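Local coordinates for nitrogenase molybdenum-iron protein alpha chain (Clostridium pasteurianum, PDB 4WES) that forms part of the molybdenum-iron component of nitrogenase, which reduces dinitrogen to ammonia with electrons delivered at the cost of ATP hydrolysis, at residues C53-C58 against F172-G176; T73-C79 against A143-V147; V293-R297 against T312-I316; D298-C302 against L417-P423; D459-I465 against V476-H482. Where two conformers were deposited one is given. Numbering follows the deposited sequence.

Overall arrangement
Along the chain, contact 1 opens first: Cys53-Cys58, at the start of helix 54-63, meets the loop after strand 169-172. Inside the long excursion it closes, contact 2 is nested, joining the ends of strands 69-74 and 138-143; the two touch through Tyr55 and share the Fe8S7 cluster. On the opposite side of the chain's centre, contacts 3 and 4 both use helix 289-303 and cross: helix 306-334 returns against it first, then residues 417-423 pack further along it. Contact 5 comes last, a short excursion around helix 465-473 that lines the iron-molybdenum cofactor and homocitrate, its nearest atoms about 10 Å from contact 1.

Contact 1 of 5, residues C53-C58 against F172-G176; sequences CAYAGC and FSCEG. With CLF (Fe(8)-S(7) cluster), chain H.
How a cysteine can serve a metal cluster and a helix at once is illustrated where Cys53-Cys58 meets Phe172-Gly176. Cys53 is extended (phi/psi -119/173°) and N-caps helix 54-63, which widens to a pi-type turn at 56-58; Phe172-Gly176 leaves a strand as irregular loop, with an inverse gamma turn centred on Ser173. Nearest CA pairs are Ala54-Gly176 (4.7 Å) and Tyr55-Cys174 (4.8 Å). The p rotamer of Cys53 (chi1 67°) places SG 3.5 Å from Ala56 N, a capping hydrogen bond, and 2.3 Å from FE3 of the Fe8S7 cluster. Tyr55 is t (chi1 160°, chi2 -92°): its CB lies 3.5 Å from cluster S3A, its CD2 4.2 Å from Cys174 SG, and its hydroxyl is hydrogen-bonded to Cys79 O and Thr73 OG1. Cys58, also t, brings SG to 3.6 Å from CD2 of Phe172 (m), an oblique sulfur-aromatic contact, while its CB rests 3.5 Å from CB of Cys174 (p). One weak hydrogen bond, Ala54 N to Gly176 O (3.4 Å), crosses between the backbones. A CB on Gly176 would collide with cluster S2A. Of these three cysteines, Cys53 alone binds iron: it is one alpha-chain ligand of the [8Fe-7S] cluster shared with the beta chain, whose Gly47 and Tyr51 pack on Cys53 and Tyr55, while Cys58 and Cys174 line the buried packing behind it.

Contact 2 of 5, residues T73-C79 against A143-V147; sequences THGPIGC and ATCPV. With CLF (Fe(8)-S(7) cluster), chain H.
In a parallel alpha/beta domain, cofactors commonly sit at the C-terminal ends of the strands, and here strands 69-74 and 138-143, sheet neighbours, run out beside the Fe8S7 cluster. Thr73 lies near the C-terminal end of the first strand; Gly75 is fully extended (phi and psi near 180°), Pro76 follows, and a helix begins near Ile77. Ala143 and Thr144 are extended, with a weakly bonded helix starting at about Pro146. CA atoms of His74 and Ala143, and of Gly75 and Thr144, pair at 5.4 Å.

The polar link is a hydrogen bond from Thr144 OG1 (p rotamer) to His74 O, 2.8 Å. A CB on Gly75 would clash with that hydroxyl. His74 (t) bonds through its imidazole to Asp152 and Thr108.

Packing fills the rest: Thr73 CG2 to Thr144 CG2 at 3.5 Å, His74 CD2 to Val147 CG2 at 3.7 Å, Pro76 CD to Pro146 CG at 4.1 Å, and Cys79 SG to Thr144 CG2 at 3.5 Å.

Metal coordination completes the site, shared with the beta chain. Cys145 (m) binds FE1 through SG at 2.3 Å; Cys79 (m) bridges FE4 and FE5 through SG, each at 2.3 Å, and its backbone N also binds FE5 at 2.3 Å.

Contact 3 of 5, residues V293-R297 against T312-I316; sequences VETLR and TEEVI
Two helices that follow each other in sequence often fold back side by side, as residues 293-297 and 312-316 do. Val293 sets CG2 4.0 Å from Ile316 CG2; the CA atoms of this pair are 6.9 Å apart. One turn on, Leu296 (m, t) places CD1 3.9 Å from CG1 of Ile316 (m, t), while its CB lies 4.0 Å from CG2 of Thr312 (m), with CA atoms 6.8 Å apart. The arrangement is an antiparallel helical hairpin: the axes of the two short segments approach to 10.6 Å, with their N-to-C directions 163° apart, and helix 221-232 closes the buried flank against Leu296 and Thr312. A water donates to Leu296 O (2.8 Å) and to Thr312 OG1 (2.7 Å), a hydroxyl also hydrogen-bonded to Leu308 O one turn back. Arg297, at the exposed edge, leaves the helix as m and then runs extended, so that its guanidinium meets Glu313 (m, m) in a two-pronged salt bridge: NE to OE1 at 2.9 Å and NH2 to OE2 at 2.9 Å.

Contact 4 of 5, residues D298-C302 against L417-P423; sequences DMAKC and LKKAGVP
Lys301 (m, then extended) lays its aliphatic stem over the partner, with CB 4.0 Å from Leu417 CD2 and CD 4.0 Å from Val422 CG2. That partner, Leu417-Pro423, is a helix end closed by a Schellman motif: Gly421 takes positive phi (100/6°), Gly421 N bonds to Lys418 O (2.9 Å) and Val422 N to Leu417 O (3.0 Å). At these angles a CB on residue 421 would jam against the preceding carbonyl. Asp298-Cys302 is regular helix, and CA atoms approach at Asp298-Val422 (5.7 Å) and Cys302-Leu417 (7.3 Å). The reversal turns Val422 (t) back toward that helix, where its CG1 meets SG of Cys302 (m) at 3.7 Å; Ile282 of strand 281-283 touches both residues. Leu417 (m, t) also reaches Lys301 O, 3.5 Å from CD2. The contact thus joins helices 289-303 and 411-419 beside a parallel sheet, far from the metal sites. No direct hydrogen bond crosses; a water instead donates to Asp298 OD1 (2.7 Å) and Gly421 O (2.9 Å), while Asp298 OD2 lies 3.2 Å from Pro423 CD.

Contact 5 of 5, residues D459-I465 against V476-H482; sequences DMFFAGI and VLSKQLH. With HCA (3-hydroxy-3-carboxy-adipic acid), chain E; ICS (iron-sulfur-molybdenum cluster with interstitial carbon), chain F.
Extended segments can pair in strand-like fashion without both being strands: Asp459-Ile465 contains strand 460-462, whereas Val476-His482 is loop without regular structure, extended as far as Gln480, and their end-to-end directions lie 44° apart. CA atoms pair as Met460-Leu477 (4.8 Å), Phe461-Ser478 (4.9 Å), Phe462-Lys479 (5.0 Å) and Gly464-Gln480 (4.8 Å). Backbone hydrogen bonds run from Phe461 N to Leu477 O (2.9 Å), Ala463 N to Lys479 O (3.3 Å) and Leu481 N to Ala463 O (2.9 Å). Ala463 (-159/-138°) and Gly464 (-125/-164°) keep the chain extended as it passes to the cofactor. Ser478, chi1 t, adds a side-chain hydrogen bond from OG to Phe461 O (2.8 Å), and a water donates to Ser478 OG (2.8 Å) and Gly464 O (3.0 Å). Phe462 (m, chi2 94°) packs CB on CD1 of Leu481 (m, t) at 3.5 Å, and also meets Phe499 and Leu503 of helix 492-507. Gln480 (m, t) packs OE1 3.6 Å from Ile465 CB, its NE2 hydrogen-bonded to Tyr486 OH. Gly464 CA lies 3.5 Å from His482 CD2, where a CB would clash. Ile465 N donates to homocitrate O3 (2.8 Å), and His482 (m, chi2 -115°) binds MO1 through ND1 at 2.3 Å, with homocitrate C5 over one ring face. Homocitrate O5 and O7 also bind MO1, each at 2.2 Å: this is the molybdenum end of the nitrogenase iron-molybdenum cofactor site.

Contact 1 of 5, residues C53-C58 against F172-G176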
# COMPACT_ATOMS: atom_id res chain seq x y z
N CYS A 53 2.57 36.71 -5.69
CA CYS A 53 2.14 37.97 -5.12
C CYS A 53 3.05 38.46 -4.00
O CYS A 53 3.97 37.77 -3.53
CB CYS A 53 0.72 37.88 -4.59
SG CYS A 53 0.59 36.77 -3.15
N ALA A 54 2.79 39.69 -3.53
CA ALA A 54 3.62 40.27 -2.47
C ALA A 54 3.51 39.53 -1.14
O ALA A 54 4.47 39.49 -0.39
CB ALA A 54 3.25 41.73 -2.27
N TYR A 55 2.36 38.93 -0.85
CA TYR A 55 2.19 38.17 0.35
C TYR A 55 3.08 36.93 0.33
O TYR A 55 3.74 36.59 1.31
CB TYR A 55 0.72 37.78 0.55
CG TYR A 55 0.51 36.62 1.48
CD1 TYR A 55 0.44 35.33 0.99
CD2 TYR A 55 0.43 36.80 2.86
CE1 TYR A 55 0.28 34.26 1.82
CE2 TYR A 55 0.28 35.72 3.70
CZ TYR A 55 0.20 34.44 3.20
OH TYR A 55 0.01 33.38 4.04
N ALA A 56 3.18 36.26 -0.84
CA ALA A 56 4.09 35.14 -0.98
C ALA A 56 5.51 35.59 -0.67
O ALA A 56 6.24 34.94 0.08
CB ALA A 56 3.98 34.56 -2.39
N GLY A 57 5.94 36.72 -1.27
CA GLY A 57 7.30 37.18 -1.07
C GLY A 57 7.63 37.55 0.37
O GLY A 57 8.77 37.39 0.83
N CYS A 58 6.65 38.04 1.09
CA CYS A 58 6.85 38.48 2.49
C CYS A 58 6.67 37.34 3.49
O CYS A 58 7.61 36.97 4.21
CB CYS A 58 5.86 39.60 2.77
SG CYS A 58 6.09 40.36 4.41
N PHE A 172 2.92 43.26 8.80
CA PHE A 172 3.45 43.41 7.45
C PHE A 172 2.31 43.68 6.49
O PHE A 172 1.43 42.82 6.33
CB PHE A 172 4.18 42.13 7.00
CG PHE A 172 5.35 41.77 7.86
CD1 PHE A 172 5.20 41.06 9.03
CD2 PHE A 172 6.64 42.16 7.50
CE1 PHE A 172 6.27 40.73 9.84
CE2 PHE A 172 7.73 41.84 8.29
CZ PHE A 172 7.55 41.14 9.47
N SER A 173 2.32 44.85 5.83
CA SER A 173 1.27 45.20 4.88
C SER A 173 1.64 44.70 3.50
O SER A 173 1.97 45.47 2.61
CB SER A 173 1.04 46.70 4.88
OG SER A 173 0.39 47.09 6.07
N CYS A 174 1.58 43.39 3.35
CA CYS A 174 1.95 42.66 2.13
C CYS A 174 0.74 42.15 1.35
O CYS A 174 0.76 41.07 0.78
CB CYS A 174 2.93 41.55 2.45
SG CYS A 174 2.35 40.40 3.73
N GLU A 175 -0.31 42.97 1.29
CA GLU A 175 -1.45 42.64 0.46
C GLU A 175 -1.01 42.21 -0.94
O GLU A 175 -0.14 42.83 -1.54
CB GLU A 175 -2.42 43.81 0.34
CG GLU A 175 -3.17 44.20 1.59
CD GLU A 175 -2.46 45.15 2.55
OE1 GLU A 175 -3.20 45.70 3.39
OE2 GLU A 175 -1.23 45.34 2.47
N GLY A 176 -1.65 41.17 -1.48
CA GLY A 176 -1.10 40.52 -2.66
C GLY A 176 -0.98 41.33 -3.89
O GLY A 176 -0.07 41.10 -4.68
FE1 CLF H . -4.12 37.80 -2.48
FE2 CLF H . -3.99 35.54 -3.54
FE3 CLF H . -1.62 36.58 -2.57
FE4 CLF H . -3.61 35.74 -0.94
S1 CLF H . -5.75 36.16 -1.92
S2A CLF H . -2.85 37.34 -4.39
S4A CLF H . -2.36 34.44 -2.33
S3A CLF H . -2.52 37.77 -0.78
FE5 CLF H . -5.82 33.26 -0.00
FE6 CLF H . -8.92 34.74 -1.14
FE7 CLF H . -7.78 32.29 -1.65
FE8 CLF H . -6.46 34.20 -3.02
S2B CLF H . -8.00 33.31 0.40
S3B CLF H . -8.69 33.75 -3.22
S4B CLF H . -5.51 32.31 -2.07

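Contact 2 of 5, residues T73-C79 against A143-V147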
# COMPACT_ATOMS: atom_id res chain seq x y z
N THR A 73 -1.42 34.58 9.20
CA THR A 73 -1.97 35.21 8.00
C THR A 73 -3.34 35.81 8.34
O THR A 73 -4.23 35.09 8.77
CB THR A 73 -2.14 34.17 6.88
OG1 THR A 73 -0.84 33.60 6.61
CG2 THR A 73 -2.75 34.78 5.65
N HIS A 74 -3.45 37.11 8.12
CA HIS A 74 -4.73 37.78 8.32
C HIS A 74 -5.45 37.83 6.96
O HIS A 74 -5.13 38.66 6.11
CB HIS A 74 -4.56 39.17 8.92
CG HIS A 74 -5.85 39.83 9.26
ND1 HIS A 74 -6.91 39.16 9.84
CD2 HIS A 74 -6.25 41.10 9.07
CE1 HIS A 74 -7.88 40.03 10.04
NE2 HIS A 74 -7.50 41.21 9.60
N GLY A 75 -6.34 36.86 6.74
CA GLY A 75 -6.96 36.72 5.42
C GLY A 75 -7.87 35.53 5.45
O GLY A 75 -7.98 34.84 6.46
N PRO A 76 -8.58 35.29 4.32
CA PRO A 76 -9.30 34.05 4.15
C PRO A 76 -8.32 32.89 3.99
O PRO A 76 -7.09 33.08 4.02
CB PRO A 76 -10.21 34.32 2.94
CG PRO A 76 -9.89 35.73 2.49
CD PRO A 76 -8.52 36.04 3.08
N ILE A 77 -8.82 31.66 3.94
CA ILE A 77 -7.97 30.54 4.32
C ILE A 77 -6.86 30.19 3.31
O ILE A 77 -5.84 29.63 3.74
CB ILE A 77 -8.82 29.28 4.61
CG1 ILE A 77 -8.04 28.25 5.43
CG2 ILE A 77 -9.38 28.66 3.33
CD1 ILE A 77 -7.58 28.77 6.79
N GLY A 78 -7.07 30.43 2.02
CA GLY A 78 -6.10 29.97 1.06
C GLY A 78 -4.73 30.58 1.21
O GLY A 78 -3.72 29.88 1.12
N CYS A 79 -4.69 31.90 1.41
CA CYS A 79 -3.35 32.48 1.65
C CYS A 79 -2.55 31.71 2.67
O CYS A 79 -1.33 31.58 2.57
CB CYS A 79 -3.50 33.94 2.05
SG CYS A 79 -4.60 34.93 1.02
N ALA A 143 -0.73 40.81 6.10
CA ALA A 143 -1.90 41.20 5.32
C ALA A 143 -2.02 40.38 4.03
O ALA A 143 -1.04 39.93 3.46
CB ALA A 143 -1.86 42.68 4.99
N THR A 144 -3.25 40.28 3.57
CA THR A 144 -3.64 39.62 2.34
C THR A 144 -4.57 40.57 1.57
O THR A 144 -4.96 41.62 2.10
CB THR A 144 -4.35 38.29 2.62
OG1 THR A 144 -5.53 38.56 3.34
CG2 THR A 144 -3.45 37.33 3.32
N CYS A 145 -4.95 40.20 0.34
CA CYS A 145 -5.76 41.07 -0.52
C CYS A 145 -6.84 41.92 0.16
O CYS A 145 -6.89 43.12 -0.12
CB CYS A 145 -6.35 40.26 -1.68
SG CYS A 145 -5.13 39.83 -2.95
N PRO A 146 -7.74 41.35 0.98
CA PRO A 146 -8.85 42.19 1.47
C PRO A 146 -8.50 43.20 2.56
O PRO A 146 -9.30 44.08 2.84
CB PRO A 146 -9.86 41.20 2.00
CG PRO A 146 -9.26 39.87 1.91
CD PRO A 146 -7.91 39.94 1.35
N VAL A 147 -7.36 43.03 3.25
CA VAL A 147 -7.14 43.64 4.56
C VAL A 147 -7.18 45.18 4.55
O VAL A 147 -7.92 45.80 5.32
CB VAL A 147 -5.80 43.14 5.13
CG1 VAL A 147 -5.37 43.96 6.35
CG2 VAL A 147 -5.90 41.69 5.46
FE1 CLF H . -4.12 37.80 -2.48
FE2 CLF H . -3.99 35.54 -3.54
FE3 CLF H . -1.62 36.58 -2.57
FE4 CLF H . -3.61 35.74 -0.94
S1 CLF H . -5.75 36.16 -1.92
S2A CLF H . -2.85 37.34 -4.39
S4A CLF H . -2.36 34.44 -2.33
S3A CLF H . -2.52 37.77 -0.78
FE5 CLF H . -5.82 33.26 -0.00
FE6 CLF H . -8.92 34.74 -1.14
FE7 CLF H . -7.78 32.29 -1.65
FE8 CLF H . -6.46 34.20 -3.02
S2B CLF H . -8.00 33.31 0.40
S3B CLF H . -8.69 33.75 -3.22
S4B CLF H . -5.51 32.31 -2.07

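Contact 3 of 5, residues V293-R297 against T312-I316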
# COMPACT_ATOMS: atom_id res chain seq x y z
N VAL A 293 34.10 27.67 -4.06
CA VAL A 293 35.55 27.90 -3.93
C VAL A 293 35.86 29.39 -3.99
O VAL A 293 36.63 29.94 -3.20
CB VAL A 293 36.32 27.13 -5.01
CG1 VAL A 293 37.78 27.56 -5.07
CG2 VAL A 293 36.25 25.65 -4.74
N GLU A 294 35.27 30.06 -4.98
CA GLU A 294 35.48 31.52 -5.15
C GLU A 294 34.96 32.26 -3.91
O GLU A 294 35.63 33.18 -3.42
CB GLU A 294 34.78 32.03 -6.41
CG GLU A 294 34.84 33.53 -6.59
CD GLU A 294 34.27 33.98 -7.93
OE1 GLU A 294 33.18 33.50 -8.32
OE2 GLU A 294 34.92 34.81 -8.58
N THR A 295 33.79 31.87 -3.42
CA THR A 295 33.21 32.50 -2.24
C THR A 295 34.16 32.37 -1.04
O THR A 295 34.45 33.35 -0.34
CB THR A 295 31.87 31.84 -1.89
OG1 THR A 295 30.92 32.06 -2.94
CG2 THR A 295 31.32 32.39 -0.58
N LEU A 296 34.62 31.16 -0.77
CA LEU A 296 35.47 30.91 0.38
C LEU A 296 36.77 31.69 0.25
O LEU A 296 37.31 32.21 1.22
CB LEU A 296 35.74 29.42 0.54
CG LEU A 296 34.52 28.56 0.89
CD1 LEU A 296 34.93 27.09 0.89
CD2 LEU A 296 33.96 28.95 2.24
N ARG A 297 37.33 31.75 -0.96
CA ARG A 297 38.55 32.50 -1.18
C ARG A 297 38.34 34.01 -1.03
O ARG A 297 39.19 34.71 -0.48
CB ARG A 297 39.18 32.13 -2.52
CG ARG A 297 39.78 30.72 -2.49
CD ARG A 297 40.24 30.24 -3.84
NE ARG A 297 40.92 28.99 -3.66
CZ ARG A 297 41.21 28.15 -4.65
NH1 ARG A 297 40.80 28.40 -5.88
NH2 ARG A 297 41.87 27.04 -4.39
N THR A 312 41.15 27.41 4.95
CA THR A 312 40.29 27.54 3.76
C THR A 312 40.77 26.59 2.67
O THR A 312 40.01 25.79 2.11
CB THR A 312 40.21 29.00 3.23
OG1 THR A 312 39.55 29.82 4.19
CG2 THR A 312 39.45 29.11 1.94
N GLU A 313 42.06 26.64 2.39
CA GLU A 313 42.62 25.80 1.33
C GLU A 313 42.63 24.32 1.72
O GLU A 313 42.39 23.46 0.88
CB GLU A 313 43.99 26.31 0.87
CG GLU A 313 43.90 27.69 0.25
CD GLU A 313 43.04 27.72 -0.99
OE1 GLU A 313 42.32 28.71 -1.19
OE2 GLU A 313 43.06 26.76 -1.79
N GLU A 314 42.90 24.01 2.99
CA GLU A 314 42.85 22.62 3.42
C GLU A 314 41.44 22.05 3.25
O GLU A 314 41.28 20.92 2.77
CB GLU A 314 43.24 22.47 4.89
CG GLU A 314 44.71 22.73 5.13
CD GLU A 314 45.10 22.78 6.59
OE1 GLU A 314 44.21 22.77 7.48
OE2 GLU A 314 46.32 22.82 6.82
N VAL A 315 40.43 22.80 3.68
CA VAL A 315 39.06 22.32 3.59
C VAL A 315 38.59 22.18 2.15
O VAL A 315 37.98 21.18 1.79
CB VAL A 315 38.12 23.21 4.44
CG1 VAL A 315 36.66 22.87 4.19
CG2 VAL A 315 38.46 23.06 5.93
N ILE A 316 38.91 23.17 1.32
CA ILE A 316 38.58 23.08 -0.12
C ILE A 316 39.18 21.80 -0.70
O ILE A 316 38.48 21.02 -1.37
CB ILE A 316 39.06 24.32 -0.90
CG1 ILE A 316 38.19 25.54 -0.56
CG2 ILE A 316 39.05 24.06 -2.40
CD1 ILE A 316 38.77 26.83 -1.05
O HOH W 1 37.19 31.14 3.78

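Contact 4 of 5, residues D298-C302 against L417-P423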
# COMPACT_ATOMS: atom_id res chain seq x y z
N ASP A 298 37.18 34.50 -1.44
CA ASP A 298 36.87 35.93 -1.24
C ASP A 298 36.75 36.26 0.25
O ASP A 298 37.21 37.31 0.71
CB ASP A 298 35.55 36.28 -1.93
CG ASP A 298 35.65 36.40 -3.45
OD1 ASP A 298 36.77 36.56 -3.98
OD2 ASP A 298 34.59 36.44 -4.08
N MET A 299 36.09 35.36 0.98
CA MET A 299 35.91 35.56 2.42
C MET A 299 37.28 35.59 3.09
O MET A 299 37.56 36.46 3.93
CB MET A 299 35.10 34.42 3.02
CG MET A 299 33.66 34.42 2.61
SD MET A 299 32.80 32.98 3.24
CE MET A 299 32.79 33.39 4.98
N ALA A 300 38.18 34.68 2.72
CA ALA A 300 39.50 34.63 3.33
C ALA A 300 40.29 35.91 3.01
O ALA A 300 41.00 36.43 3.86
CB ALA A 300 40.27 33.41 2.85
N LYS A 301 40.14 36.44 1.81
CA LYS A 301 40.78 37.70 1.47
C LYS A 301 40.29 38.85 2.36
O LYS A 301 41.08 39.69 2.78
CB LYS A 301 40.58 38.04 0.00
CG LYS A 301 41.40 37.18 -0.95
CD LYS A 301 41.02 37.33 -2.40
CE LYS A 301 41.75 36.31 -3.24
NZ LYS A 301 41.36 36.38 -4.66
N CYS A 302 38.99 38.87 2.64
CA CYS A 302 38.44 39.92 3.48
C CYS A 302 38.98 39.86 4.90
O CYS A 302 39.30 40.90 5.48
CB CYS A 302 36.90 39.86 3.50
SG CYS A 302 36.09 40.31 1.95
N LEU A 417 40.76 45.38 -2.07
CA LEU A 417 40.04 44.12 -2.23
C LEU A 417 39.16 44.15 -3.49
O LEU A 417 39.10 43.16 -4.24
CB LEU A 417 39.21 43.82 -0.99
CG LEU A 417 40.01 43.40 0.26
CD1 LEU A 417 39.16 43.54 1.52
CD2 LEU A 417 40.58 42.00 0.14
N LYS A 418 38.48 45.25 -3.74
CA LYS A 418 37.67 45.34 -4.99
C LYS A 418 38.53 45.22 -6.24
O LYS A 418 38.17 44.52 -7.19
CB LYS A 418 36.83 46.62 -5.06
CG LYS A 418 35.73 46.71 -4.01
CD LYS A 418 34.99 48.02 -4.16
CE LYS A 418 34.00 48.27 -3.05
NZ LYS A 418 33.34 49.59 -3.21
N LYS A 419 39.66 45.92 -6.26
CA LYS A 419 40.58 45.84 -7.38
C LYS A 419 41.07 44.41 -7.58
O LYS A 419 41.35 44.00 -8.71
CB LYS A 419 41.77 46.78 -7.14
CG LYS A 419 42.34 47.44 -8.38
CD LYS A 419 43.65 48.16 -8.05
CE LYS A 419 43.51 49.07 -6.83
NZ LYS A 419 44.82 49.29 -6.14
N ALA A 420 41.19 43.67 -6.48
CA ALA A 420 41.58 42.27 -6.51
C ALA A 420 40.43 41.30 -6.86
O ALA A 420 40.65 40.10 -6.89
CB ALA A 420 42.23 41.88 -5.19
N GLY A 421 39.23 41.81 -7.12
CA GLY A 421 38.11 41.00 -7.60
C GLY A 421 37.10 40.59 -6.53
O GLY A 421 36.17 39.83 -6.82
N VAL A 422 37.23 41.10 -5.30
CA VAL A 422 36.31 40.71 -4.26
C VAL A 422 35.05 41.56 -4.41
O VAL A 422 35.15 42.79 -4.52
CB VAL A 422 36.95 40.93 -2.88
CG1 VAL A 422 35.97 40.60 -1.76
CG2 VAL A 422 38.22 40.10 -2.73
N PRO A 423 33.86 40.92 -4.44
CA PRO A 423 32.62 41.64 -4.78
C PRO A 423 32.01 42.33 -3.55
O PRO A 423 30.89 42.02 -3.12
CB PRO A 423 31.72 40.54 -5.32
CG PRO A 423 32.16 39.32 -4.54
CD PRO A 423 33.66 39.46 -4.40
O HOH W 2 37.17 37.08 -6.57

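Contact 5 of 5, residues D459-I465 against V476-H482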
# COMPACT_ATOMS: atom_id res chain seq x y z
N ASP A 459 18.10 19.94 -24.05
CA ASP A 459 18.06 18.66 -23.34
C ASP A 459 17.36 18.72 -21.99
O ASP A 459 16.92 17.70 -21.49
CB ASP A 459 19.47 18.13 -23.13
CG ASP A 459 20.17 17.82 -24.42
OD1 ASP A 459 19.80 16.83 -25.05
OD2 ASP A 459 21.02 18.60 -24.86
N MET A 460 17.33 19.90 -21.39
CA MET A 460 16.73 20.04 -20.08
C MET A 460 16.29 21.49 -19.90
O MET A 460 16.90 22.41 -20.43
CB MET A 460 17.74 19.63 -18.99
CG MET A 460 18.96 20.53 -18.90
SD MET A 460 20.39 19.85 -18.06
CE MET A 460 21.11 18.93 -19.41
N PHE A 461 15.23 21.68 -19.10
CA PHE A 461 14.68 23.01 -18.86
C PHE A 461 14.33 23.08 -17.38
O PHE A 461 13.40 22.45 -16.94
CB PHE A 461 13.48 23.28 -19.78
CG PHE A 461 13.14 24.73 -19.96
CD1 PHE A 461 12.94 25.25 -21.24
CD2 PHE A 461 13.01 25.60 -18.87
CE1 PHE A 461 12.65 26.57 -21.40
CE2 PHE A 461 12.74 26.94 -19.05
CZ PHE A 461 12.56 27.41 -20.32
N PHE A 462 15.15 23.84 -16.64
CA PHE A 462 14.96 23.99 -15.19
C PHE A 462 13.94 25.08 -14.93
O PHE A 462 14.09 26.19 -15.44
CB PHE A 462 16.28 24.35 -14.53
CG PHE A 462 17.36 23.32 -14.65
CD1 PHE A 462 18.29 23.37 -15.66
CD2 PHE A 462 17.44 22.30 -13.74
CE1 PHE A 462 19.28 22.43 -15.77
CE2 PHE A 462 18.43 21.34 -13.84
CZ PHE A 462 19.34 21.39 -14.86
N ALA A 463 12.96 24.80 -14.07
CA ALA A 463 11.92 25.79 -13.77
C ALA A 463 11.25 25.46 -12.44
O ALA A 463 11.96 25.11 -11.47
CB ALA A 463 10.95 25.93 -14.97
N GLY A 464 9.94 25.56 -12.37
CA GLY A 464 9.19 25.26 -11.18
C GLY A 464 8.10 24.24 -11.43
O GLY A 464 8.07 23.57 -12.50
N ILE A 465 7.18 24.15 -10.49
CA ILE A 465 6.15 23.13 -10.53
C ILE A 465 5.11 23.37 -11.62
O ILE A 465 4.52 22.41 -12.13
CB ILE A 465 5.51 23.01 -9.13
CG1 ILE A 465 4.62 21.79 -9.00
CG2 ILE A 465 4.74 24.27 -8.75
CD1 ILE A 465 5.29 20.50 -9.20
N VAL A 476 10.79 16.42 -22.76
CA VAL A 476 12.03 17.09 -22.32
C VAL A 476 12.08 17.07 -20.80
O VAL A 476 11.10 17.36 -20.13
CB VAL A 476 12.03 18.55 -22.84
CG1 VAL A 476 13.21 19.34 -22.31
CG2 VAL A 476 12.00 18.55 -24.38
N LEU A 477 13.26 16.75 -20.26
CA LEU A 477 13.44 16.75 -18.82
C LEU A 477 13.30 18.15 -18.24
O LEU A 477 13.88 19.11 -18.74
CB LEU A 477 14.85 16.25 -18.49
CG LEU A 477 15.19 16.19 -17.01
CD1 LEU A 477 14.37 15.15 -16.29
CD2 LEU A 477 16.68 15.94 -16.81
N SER A 478 12.54 18.23 -17.13
CA SER A 478 12.48 19.47 -16.37
C SER A 478 12.72 19.18 -14.90
O SER A 478 11.88 18.56 -14.26
CB SER A 478 11.14 20.19 -16.56
OG SER A 478 11.11 21.39 -15.80
N LYS A 479 13.83 19.66 -14.36
CA LYS A 479 14.07 19.58 -12.93
C LYS A 479 13.76 20.92 -12.30
O LYS A 479 14.08 21.99 -12.84
CB LYS A 479 15.51 19.13 -12.64
CG LYS A 479 15.75 17.64 -12.95
CD LYS A 479 14.89 16.72 -12.14
CE LYS A 479 15.19 15.24 -12.27
NZ LYS A 479 14.31 14.46 -11.35
N GLN A 480 13.12 20.86 -11.14
CA GLN A 480 12.68 22.04 -10.41
C GLN A 480 13.84 22.69 -9.63
O GLN A 480 14.47 22.05 -8.79
CB GLN A 480 11.61 21.65 -9.41
CG GLN A 480 10.35 21.07 -10.03
CD GLN A 480 9.31 20.78 -8.99
OE1 GLN A 480 8.74 21.70 -8.37
NE2 GLN A 480 9.06 19.50 -8.71
N LEU A 481 14.08 23.97 -9.90
CA LEU A 481 15.11 24.69 -9.15
C LEU A 481 14.57 25.45 -7.94
O LEU A 481 15.37 26.05 -7.22
CB LEU A 481 15.93 25.62 -10.05
CG LEU A 481 16.97 24.91 -10.90
CD1 LEU A 481 17.75 25.92 -11.72
CD2 LEU A 481 17.94 24.06 -10.08
N HIS A 482 13.26 25.43 -7.70
CA HIS A 482 12.71 25.96 -6.46
C HIS A 482 12.68 24.86 -5.39
O HIS A 482 13.38 24.92 -4.38
CB HIS A 482 11.30 26.55 -6.60
CG HIS A 482 11.06 27.56 -7.67
ND1 HIS A 482 10.73 28.87 -7.41
CD2 HIS A 482 10.93 27.39 -9.02
CE1 HIS A 482 10.39 29.45 -8.55
NE2 HIS A 482 10.52 28.58 -9.54
C1 HCA E . 6.48 31.33 -4.38
C2 HCA E . 7.07 30.03 -3.82
C3 HCA E . 7.87 29.22 -4.84
C4 HCA E . 6.96 28.40 -5.78
C5 HCA E . 7.84 27.42 -6.57
C6 HCA E . 7.32 26.83 -7.85
C7 HCA E . 8.77 28.24 -4.09
O1 HCA E . 6.99 31.85 -5.38
O2 HCA E . 5.51 31.83 -3.79
O3 HCA E . 7.58 25.61 -8.09
O4 HCA E . 6.66 27.55 -8.63
O5 HCA E . 9.99 28.24 -4.39
O6 HCA E . 8.26 27.46 -3.28
O7 HCA E . 8.66 30.08 -5.65
FE1 ICS F . 15.75 34.58 -3.51
MO1 ICS F . 10.84 30.03 -5.39
FE2 ICS F . 13.15 34.26 -3.91
FE3 ICS F . 14.59 32.27 -2.85
FE4 ICS F . 14.94 32.97 -5.39
FE5 ICS F . 13.10 31.31 -6.11
FE6 ICS F . 11.35 32.54 -4.59
FE7 ICS F . 12.75 30.60 -3.60
CX ICS F . 13.35 32.34 -4.44
S1A ICS F . 14.57 35.24 -5.37
S1B ICS F . 11.03 31.95 -6.72
S2A ICS F . 14.19 34.31 -1.90
S2B ICS F . 10.95 34.60 -3.98
S3A ICS F . 14.90 31.90 -7.35
S3B ICS F . 10.57 30.97 -3.23
S4A ICS F . 16.59 32.47 -3.89
S4B ICS F . 13.04 29.22 -5.31
S5A ICS F . 14.04 30.36 -1.83
O HOH W 3 15.25 15.77 -22.24
O HOH W 4 10.76 22.60 -13.26